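Local coordinates for glyoxalase family protein (PDB 1ZSW) that is of unknown function but binds a zinc ion and, as a member of the glyoxalase family, probably acts as a metal-dependent enzyme, at residues 134-139 against 224-229; 185-190 against 228-233. All blocks are in the same frame, centred on the assembly; numbering follows the deposited sequence.

Interaction 1 of 2, residues 134-139 against 224-229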
ATOM      1  N   THR A 134     -19.311  -7.623   4.471  0.60 23.88           N
ATOM      2  CA  THR A 134     -18.504  -7.495   5.657  0.60 24.15           C
ATOM      3  C   THR A 134     -17.114  -7.917   5.175  0.60 24.00           C
ATOM      4  O   THR A 134     -17.005  -8.790   4.314  0.60 24.37           O
ATOM      5  CB  THR A 134     -19.092  -8.406   6.746  0.60 24.66           C
ATOM      6  OG1 THR A 134     -20.432  -7.945   7.049  0.60 27.45           O
ATOM      7  CG2 THR A 134     -18.261  -8.388   8.002  0.60 23.49           C
ATOM      8  N   TYR A 135     -16.073  -7.235   5.648  1.00 23.14           N
ATOM      9  CA  TYR A 135     -14.709  -7.690   5.386  1.00 23.00           C
ATOM     10  C   TYR A 135     -13.878  -7.390   6.609  1.00 22.18           C
ATOM     11  O   TYR A 135     -13.869  -6.273   7.073  1.00 22.30           O
ATOM     12  CB  TYR A 135     -14.122  -7.026   4.128  1.00 20.61           C
ATOM     13  CG  TYR A 135     -12.753  -7.570   3.837  1.00 21.03           C
ATOM     14  CD1 TYR A 135     -11.630  -7.017   4.454  1.00 22.49           C
ATOM     15  CD2 TYR A 135     -12.582  -8.632   2.953  1.00 22.76           C
ATOM     16  CE1 TYR A 135     -10.361  -7.541   4.219  1.00 21.39           C
ATOM     17  CE2 TYR A 135     -11.318  -9.182   2.712  1.00 22.95           C
ATOM     18  CZ  TYR A 135     -10.206  -8.593   3.343  1.00 24.66           C
ATOM     19  OH  TYR A 135      -8.938  -9.116   3.135  1.00 24.02           O
ATOM     20  N   ALA A 136     -13.211  -8.410   7.159  1.00 22.34           N
ATOM     21  CA  ALA A 136     -12.454  -8.277   8.395  1.00 24.53           C
ATOM     22  C   ALA A 136     -13.201  -7.510   9.485  1.00 24.87           C
ATOM     23  O   ALA A 136     -12.670  -6.579  10.112  1.00 25.37           O
ATOM     24  CB  ALA A 136     -11.070  -7.623   8.113  1.00 25.01           C
ATOM     25  N   ASN A 137     -14.474  -7.884   9.668  1.00 26.95           N
ATOM     26  CA  ASN A 137     -15.304  -7.333  10.729  1.00 27.20           C
ATOM     27  C   ASN A 137     -15.728  -5.872  10.569  1.00 27.47           C
ATOM     28  O   ASN A 137     -16.122  -5.229  11.535  1.00 30.33           O
ATOM     29  CB  ASN A 137     -14.670  -7.603  12.093  1.00 29.08           C
ATOM     30  CG  ASN A 137     -14.544  -9.106  12.382  1.00 34.11           C
ATOM     31  OD1 ASN A 137     -15.521  -9.845  12.278  1.00 46.13           O
ATOM     32  ND2 ASN A 137     -13.348  -9.551  12.728  1.00 47.20           N
ATOM     33  N   ARG A 138     -15.672  -5.369   9.338  1.00 25.29           N
ATOM     34  CA  ARG A 138     -16.128  -4.025   9.032  1.00 24.20           C
ATOM     35  C   ARG A 138     -17.122  -4.050   7.890  1.00 23.19           C
ATOM     36  O   ARG A 138     -16.983  -4.844   6.964  1.00 23.49           O
ATOM     37  CB  ARG A 138     -14.926  -3.135   8.634  1.00 25.38           C
ATOM     38  CG  ARG A 138     -13.918  -2.995   9.734  1.00 26.64           C
ATOM     39  CD  ARG A 138     -12.877  -1.874   9.441  1.00 25.11           C
ATOM     40  NE  ARG A 138     -11.892  -1.857  10.522  1.00 26.03           N
ATOM     41  CZ  ARG A 138     -10.890  -2.735  10.599  1.00 23.45           C
ATOM     42  NH1 ARG A 138     -10.766  -3.646   9.652  1.00 25.65           N
ATOM     43  NH2 ARG A 138     -10.019  -2.688  11.606  1.00 24.97           N
ATOM     44  N   PRO A 139     -18.146  -3.152   7.911  1.00 24.79           N
ATOM     45  CA  PRO A 139     -18.989  -3.035   6.735  1.00 24.84           C
ATOM     46  C   PRO A 139     -18.143  -2.681   5.516  1.00 24.38           C
ATOM     47  O   PRO A 139     -17.217  -1.900   5.635  1.00 25.46           O
ATOM     48  CB  PRO A 139     -19.971  -1.892   7.089  1.00 27.19           C
ATOM     49  CG  PRO A 139     -19.830  -1.683   8.547  1.00 28.62           C
ATOM     50  CD  PRO A 139     -18.529  -2.238   8.999  1.00 25.70           C
ATOM     51  N   PHE A 224      -5.298   0.917  10.328  1.00 21.37           N
ATOM     52  CA  PHE A 224      -4.328   1.542   9.417  1.00 19.52           C
ATOM     53  C   PHE A 224      -3.127   0.656   9.102  1.00 19.38           C
ATOM     54  O   PHE A 224      -2.362   0.958   8.184  1.00 17.42           O
ATOM     55  CB  PHE A 224      -3.807   2.855  10.006  1.00 19.52           C
ATOM     56  CG  PHE A 224      -4.870   3.674  10.637  1.00 19.87           C
ATOM     57  CD1 PHE A 224      -5.990   4.050   9.918  1.00 21.79           C
ATOM     58  CD2 PHE A 224      -4.749   4.028  11.974  1.00 25.09           C
ATOM     59  CE1 PHE A 224      -7.005   4.782  10.509  1.00 27.50           C
ATOM     60  CE2 PHE A 224      -5.752   4.772  12.584  1.00 24.64           C
ATOM     61  CZ  PHE A 224      -6.873   5.146  11.847  1.00 25.76           C
ATOM     62  N   GLY A 225      -2.952  -0.421   9.856  1.00 18.10           N
ATOM     63  CA  GLY A 225      -1.833  -1.319   9.632  1.00 18.14           C
ATOM     64  C   GLY A 225      -2.310  -2.755   9.618  1.00 19.97           C
ATOM     65  O   GLY A 225      -1.499  -3.679   9.755  1.00 20.68           O
ATOM     66  N   GLU A 226      -3.615  -2.940   9.410  1.00 16.40           N
ATOM     67  CA  GLU A 226      -4.206  -4.270   9.529  1.00 17.46           C
ATOM     68  C   GLU A 226      -3.839  -5.163   8.357  1.00 17.41           C
ATOM     69  O   GLU A 226      -3.878  -4.718   7.211  1.00 17.05           O
ATOM     70  CB  GLU A 226      -5.705  -4.157   9.686  1.00 17.52           C
ATOM     71  CG  GLU A 226      -6.372  -5.498  10.020  1.00 19.12           C
ATOM     72  CD  GLU A 226      -7.872  -5.318  10.272  1.00 23.79           C
ATOM     73  OE1 GLU A 226      -8.658  -5.454   9.320  1.00 24.52           O
ATOM     74  OE2 GLU A 226      -8.214  -5.008  11.429  1.00 26.89           O
ATOM     75  N   ILE A 227      -3.487  -6.404   8.672  1.00 15.68           N
ATOM     76  CA  ILE A 227      -3.162  -7.420   7.652  1.00 16.64           C
ATOM     77  C   ILE A 227      -4.063  -8.626   7.882  1.00 19.29           C
ATOM     78  O   ILE A 227      -4.139  -9.114   9.005  1.00 20.00           O
ATOM     79  CB  ILE A 227      -1.694  -7.827   7.734  1.00 18.38           C
ATOM     80  CG1 ILE A 227      -0.828  -6.602   7.333  1.00 17.63           C
ATOM     81  CG2 ILE A 227      -1.416  -8.931   6.758  1.00 20.27           C
ATOM     82  CD1 ILE A 227       0.669  -6.939   7.461  1.00 18.00           C
ATOM     83  N   VAL A 228      -4.713  -9.060   6.816  1.00 18.26           N
ATOM     84  CA  VAL A 228      -5.538 -10.276   6.794  1.00 18.55           C
ATOM     85  C   VAL A 228      -4.706 -11.342   6.095  1.00 18.99           C
ATOM     86  O   VAL A 228      -4.338 -11.179   4.928  1.00 19.82           O
ATOM     87  CB  VAL A 228      -6.825 -10.024   5.998  1.00 18.66           C
ATOM     88  CG1 VAL A 228      -7.635 -11.339   5.889  1.00 19.98           C
ATOM     89  CG2 VAL A 228      -7.657  -8.951   6.691  1.00 21.36           C
ATOM     90  N   VAL A 229      -4.441 -12.447   6.778  1.00 18.33           N
ATOM     91  CA  VAL A 229      -3.619 -13.520   6.220  1.00 19.20           C
ATOM     92  C   VAL A 229      -4.537 -14.707   5.937  1.00 19.72           C
ATOM     93  O   VAL A 229      -5.200 -15.200   6.852  1.00 22.55           O
ATOM     94  CB  VAL A 229      -2.460 -13.934   7.151  1.00 20.21           C
ATOM     95  CG1 VAL A 229      -1.639 -15.076   6.521  1.00 20.70           C
ATOM     96  CG2 VAL A 229      -1.545 -12.739   7.440  1.00 19.20           C
TER
HETATM   97  O   HOH W   1     -10.598  -6.342  11.904  1.00 30.59           O
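Arg-138 and Glu-226 reach for each other from opposite directions and meet end-on in a two-bonded salt bridge. NH1 of Arg-138 bonds to OE1 of Glu-226 at 2.8 Å, and NH2 of Arg-138 to OE2 of Glu-226 at 2.9 Å. Both oxygens lie close to the guanidinium plane, and both N-H bonds run fairly straight. The fit is nonetheless twisted: guanidinium and carboxylate planes stand 40° apart, so OE1 is met on its syn side but 31° out of the carboxylate plane, and OE2 from above that plane. Extended chains on both sides span the gap; CG of Glu-226 lies anti to its own N (chi1 -172°), and the chain stays straight to the carboxylate. A further hydrogen bond from Ser-183 OG engages OE1, while a water donates to OE2 of Glu-226 and to the backbone O of Ala-136, tying the carboxylate to the turn. Beside this polar pair, CB of Ala-136 packs 3.5 Å from OE1 of Glu-226 and 3.9 Å from CG2 of Val-228. Tyr-135 comes at Val-228 from the opposite direction: its CE1 lies 3.9 Å from Val-228 CG2, the methyl standing oblique to the ring, and its OH is 3.7 Å from Val-228 CB. That hydroxyl finds its polar partner in Glu-185. Tyr-135, Ala-136 and Arg-138 are brought together by a type I' turn, with Tyr-135 and Arg-138 bonded to each other through both backbone N and O. The arrangement is thus a beta-hairpin with a two-residue loop, Ala-136 and Asn-137, joining strands 133-135 and 138-144, that docks on Glu-226, just before strand 227-231, and on Val-228 within it, linking the two glyoxalase-superfamily regions of the chain.

Interaction 2 of 2, residues 185-190 against 228-233; sequences ELTVRR and VVKYLD
Lys-230, with more surface buried here than any other residue, lays its aliphatic chain against the carboxylate of Glu-185, its CD 3.5 Å from Glu-185 CD. The bend at chi3 (71°) turns the ammonium aside, leaving NZ 4.1 Å from Glu-185 OE1, beyond a salt bridge. Two waters span the pair instead, each accepting from NZ and donating to one oxygen of Glu-185. That carboxylate is also held by Arg-104 through a salt bridge and by Thr-103 through a hydrogen bond. Arg-189 crosses Asp-233 at about a right angle; in the conformer given, its NE makes a long and doubtful salt bridge, 3.8 Å, to OD1 of Asp-233, and its NH2 bonds to Gly-234 O. Between these ends, Thr-187 presses CG2 tightly on Leu-232 CB (3.4 Å), while Val-188 CG2 meets Val-229 CG1 at 3.6 Å on the face shared by Leu-186, Val-188 and Val-229, where Met-194 of helix 191-201 packs. The backbones pair in parallel register, Leu-186 N to Val-228 O and Lys-230 N to Leu-186 O both 2.8 Å long. Parallel neighbours joined through helix 191-201 and a hairpin, these strands are consistent with the beta-alpha-beta-beta-beta module of the glyoxalase (vicinal oxygen chelate) fold.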
ATOM      1  N   GLU A 185      -4.655  -7.725   2.360  1.00 17.19           N
ATOM      2  CA  GLU A 185      -4.808  -9.201   2.395  1.00 17.10           C
ATOM      3  C   GLU A 185      -3.582  -9.873   1.779  1.00 18.01           C
ATOM      4  O   GLU A 185      -3.173  -9.532   0.627  1.00 16.41           O
ATOM      5  CB  GLU A 185      -6.025  -9.559   1.567  1.00 16.11           C
ATOM      6  CG  GLU A 185      -6.424 -11.020   1.642  1.00 19.89           C
ATOM      7  CD  GLU A 185      -7.593 -11.260   0.730  1.00 19.03           C
ATOM      8  OE1 GLU A 185      -8.753 -10.954   1.167  1.00 23.34           O
ATOM      9  OE2 GLU A 185      -7.375 -11.695  -0.433  1.00 21.26           O
ATOM     10  N   LEU A 186      -3.046 -10.838   2.524  1.00 16.88           N
ATOM     11  CA  LEU A 186      -1.908 -11.690   2.074  1.00 17.93           C
ATOM     12  C   LEU A 186      -2.461 -13.121   1.969  1.00 19.30           C
ATOM     13  O   LEU A 186      -3.085 -13.581   2.929  1.00 19.83           O
ATOM     14  CB  LEU A 186      -0.764 -11.662   3.105  1.00 18.31           C
ATOM     15  CG  LEU A 186      -0.244 -10.274   3.504  1.00 21.37           C
ATOM     16  CD1 LEU A 186       0.935 -10.344   4.443  1.00 20.55           C
ATOM     17  CD2 LEU A 186       0.138  -9.455   2.257  1.00 21.89           C
ATOM     18  N   THR A 187      -2.214 -13.780   0.851  1.00 17.79           N
ATOM     19  CA  THR A 187      -2.664 -15.192   0.668  1.00 17.82           C
ATOM     20  C   THR A 187      -1.373 -16.021   0.645  1.00 18.34           C
ATOM     21  O   THR A 187      -0.457 -15.726  -0.125  1.00 17.96           O
ATOM     22  CB  THR A 187      -3.470 -15.328  -0.632  1.00 19.77           C
ATOM     23  OG1 THR A 187      -4.654 -14.501  -0.556  1.00 20.96           O
ATOM     24  CG2 THR A 187      -3.954 -16.790  -0.829  1.00 22.30           C
ATOM     25  N   VAL A 188      -1.279 -17.020   1.512  1.00 17.56           N
ATOM     26  CA  VAL A 188      -0.036 -17.745   1.668  1.00 18.29           C
ATOM     27  C   VAL A 188      -0.238 -19.262   1.802  1.00 19.99           C
ATOM     28  O   VAL A 188      -1.327 -19.700   2.176  1.00 19.97           O
ATOM     29  CB  VAL A 188       0.754 -17.260   2.937  1.00 18.03           C
ATOM     30  CG1 VAL A 188       1.200 -15.795   2.745  1.00 19.42           C
ATOM     31  CG2 VAL A 188      -0.081 -17.395   4.228  1.00 20.63           C
ATOM     32  N   ARG A 189       0.809 -20.032   1.514  0.60 19.31           N
ATOM     33  CA  ARG A 189       0.791 -21.500   1.792  0.60 19.75           C
ATOM     34  C   ARG A 189       0.937 -21.808   3.268  0.60 21.49           C
ATOM     35  O   ARG A 189       0.319 -22.769   3.781  0.60 21.63           O
ATOM     36  CB  ARG A 189       1.922 -22.197   1.036  0.60 20.49           C
ATOM     37  CG  ARG A 189       1.769 -22.170  -0.477  0.60 20.63           C
ATOM     38  CD  ARG A 189       1.092 -23.480  -1.025  0.60 26.89           C
ATOM     39  NE  ARG A 189       1.080 -23.490  -2.493  0.60 30.08           N
ATOM     40  CZ  ARG A 189       2.156 -23.271  -3.243  0.60 27.87           C
ATOM     41  NH1 ARG A 189       3.337 -23.085  -2.665  0.60 34.36           N
ATOM     42  NH2 ARG A 189       2.070 -23.231  -4.553  0.60 23.46           N
ATOM     43  N   ARG A 190       1.786 -21.036   3.939  1.00 21.01           N
ATOM     44  CA  ARG A 190       2.129 -21.248   5.357  1.00 22.44           C
ATOM     45  C   ARG A 190       1.727 -20.063   6.223  1.00 23.52           C
ATOM     46  O   ARG A 190       2.518 -19.144   6.481  1.00 20.63           O
ATOM     47  CB  ARG A 190       3.633 -21.533   5.501  1.00 24.77           C
ATOM     48  CG  ARG A 190       4.079 -22.796   4.799  1.00 24.91           C
ATOM     49  CD  ARG A 190       3.617 -24.048   5.546  1.00 32.49           C
ATOM     50  NE  ARG A 190       3.955 -24.040   6.974  1.00 30.55           N
ATOM     51  CZ  ARG A 190       4.969 -24.699   7.535  1.00 33.74           C
ATOM     52  NH1 ARG A 190       5.812 -25.411   6.787  1.00 33.91           N
ATOM     53  NH2 ARG A 190       5.167 -24.605   8.851  1.00 28.73           N
ATOM     54  N   VAL A 228      -4.713  -9.060   6.816  1.00 18.26           N
ATOM     55  CA  VAL A 228      -5.538 -10.276   6.794  1.00 18.55           C
ATOM     56  C   VAL A 228      -4.706 -11.342   6.095  1.00 18.99           C
ATOM     57  O   VAL A 228      -4.338 -11.179   4.928  1.00 19.82           O
ATOM     58  CB  VAL A 228      -6.825 -10.024   5.998  1.00 18.66           C
ATOM     59  CG1 VAL A 228      -7.635 -11.339   5.889  1.00 19.98           C
ATOM     60  CG2 VAL A 228      -7.657  -8.951   6.691  1.00 21.36           C
ATOM     61  N   VAL A 229      -4.441 -12.447   6.778  1.00 18.33           N
ATOM     62  CA  VAL A 229      -3.619 -13.520   6.220  1.00 19.20           C
ATOM     63  C   VAL A 229      -4.537 -14.707   5.937  1.00 19.72           C
ATOM     64  O   VAL A 229      -5.200 -15.200   6.852  1.00 22.55           O
ATOM     65  CB  VAL A 229      -2.460 -13.934   7.151  1.00 20.21           C
ATOM     66  CG1 VAL A 229      -1.639 -15.076   6.521  1.00 20.70           C
ATOM     67  CG2 VAL A 229      -1.545 -12.739   7.440  1.00 19.20           C
ATOM     68  N   LYS A 230      -4.574 -15.102   4.676  1.00 18.25           N
ATOM     69  CA  LYS A 230      -5.415 -16.236   4.230  1.00 20.15           C
ATOM     70  C   LYS A 230      -4.562 -17.422   3.782  1.00 22.60           C
ATOM     71  O   LYS A 230      -3.586 -17.282   3.029  1.00 20.04           O
ATOM     72  CB  LYS A 230      -6.317 -15.824   3.058  1.00 22.46           C
ATOM     73  CG  LYS A 230      -7.308 -14.706   3.402  1.00 20.72           C
ATOM     74  CD  LYS A 230      -8.151 -14.326   2.220  1.00 29.48           C
ATOM     75  CE  LYS A 230      -9.173 -15.374   1.841  1.00 35.35           C
ATOM     76  NZ  LYS A 230      -9.917 -14.887   0.650  1.00 34.13           N
ATOM     77  N   TYR A 231      -4.958 -18.623   4.219  1.00 21.64           N
ATOM     78  CA  TYR A 231      -4.288 -19.823   3.754  1.00 22.44           C
ATOM     79  C   TYR A 231      -4.940 -20.269   2.449  1.00 21.61           C
ATOM     80  O   TYR A 231      -6.177 -20.380   2.357  1.00 25.51           O
ATOM     81  CB  TYR A 231      -4.426 -20.935   4.814  1.00 24.06           C
ATOM     82  CG  TYR A 231      -4.092 -22.314   4.252  1.00 25.01           C
ATOM     83  CD1 TYR A 231      -5.037 -23.326   4.265  1.00 29.69           C
ATOM     84  CD2 TYR A 231      -2.848 -22.584   3.692  1.00 27.64           C
ATOM     85  CE1 TYR A 231      -4.738 -24.600   3.759  1.00 27.26           C
ATOM     86  CE2 TYR A 231      -2.554 -23.849   3.157  1.00 25.30           C
ATOM     87  CZ  TYR A 231      -3.511 -24.836   3.210  1.00 27.98           C
ATOM     88  OH  TYR A 231      -3.215 -26.075   2.708  1.00 30.98           O
ATOM     89  N   LEU A 232      -4.131 -20.478   1.430  1.00 22.20           N
ATOM     90  CA  LEU A 232      -4.604 -21.067   0.187  1.00 23.23           C
ATOM     91  C   LEU A 232      -3.522 -21.975  -0.352  1.00 25.81           C
ATOM     92  O   LEU A 232      -2.343 -21.596  -0.441  1.00 22.59           O
ATOM     93  CB  LEU A 232      -5.012 -20.010  -0.857  1.00 22.70           C
ATOM     94  CG  LEU A 232      -5.611 -20.510  -2.189  1.00 23.92           C
ATOM     95  CD1 LEU A 232      -7.004 -21.111  -1.917  1.00 27.46           C
ATOM     96  CD2 LEU A 232      -5.753 -19.379  -3.183  1.00 25.51           C
ATOM     97  N   ASP A 233      -3.929 -23.196  -0.706  1.00 27.30           N
ATOM     98  CA  ASP A 233      -3.017 -24.170  -1.286  1.00 28.47           C
ATOM     99  C   ASP A 233      -3.154 -24.003  -2.776  1.00 29.39           C
ATOM    100  O   ASP A 233      -3.818 -23.066  -3.245  1.00 31.93           O
ATOM    101  CB  ASP A 233      -3.459 -25.591  -0.860  1.00 31.37           C
ATOM    102  CG  ASP A 233      -2.314 -26.605  -0.858  1.00 35.44           C
ATOM    103  OD1 ASP A 233      -1.226 -26.331  -1.393  1.00 35.54           O
ATOM    104  OD2 ASP A 233      -2.516 -27.714  -0.314  1.00 43.44           O
TER
HETATM  105  O   HOH W   2      -8.666 -13.478  -1.890  1.00 30.35           O
HETATM  106  O   HOH W   3     -11.158 -12.623   1.736  1.00 37.82           O

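Overall arrangement
Of the parts in contact, the hairpin turn at 134-139 comes first, then strand 180-188, helix 191-201 and the hairpin of 205-217, before strand 227-231 completes both contacts. Interaction 1 closes a loop of 84 residues and interaction 2 one of 37; the loops overlap, starting apart and ending on the same part of the chain, where interaction 2 runs past interaction 1. Interaction 1 ties the first glyoxalase-superfamily region to that strand, whereas interaction 2 joins neighbouring strands of the second, in a sheet that also holds strands of the first. The two sites touch through Tyr-135 OH and Glu-185 OE1, probably hydrogen-bonded, and through packing of Ile-227 on Leu-186.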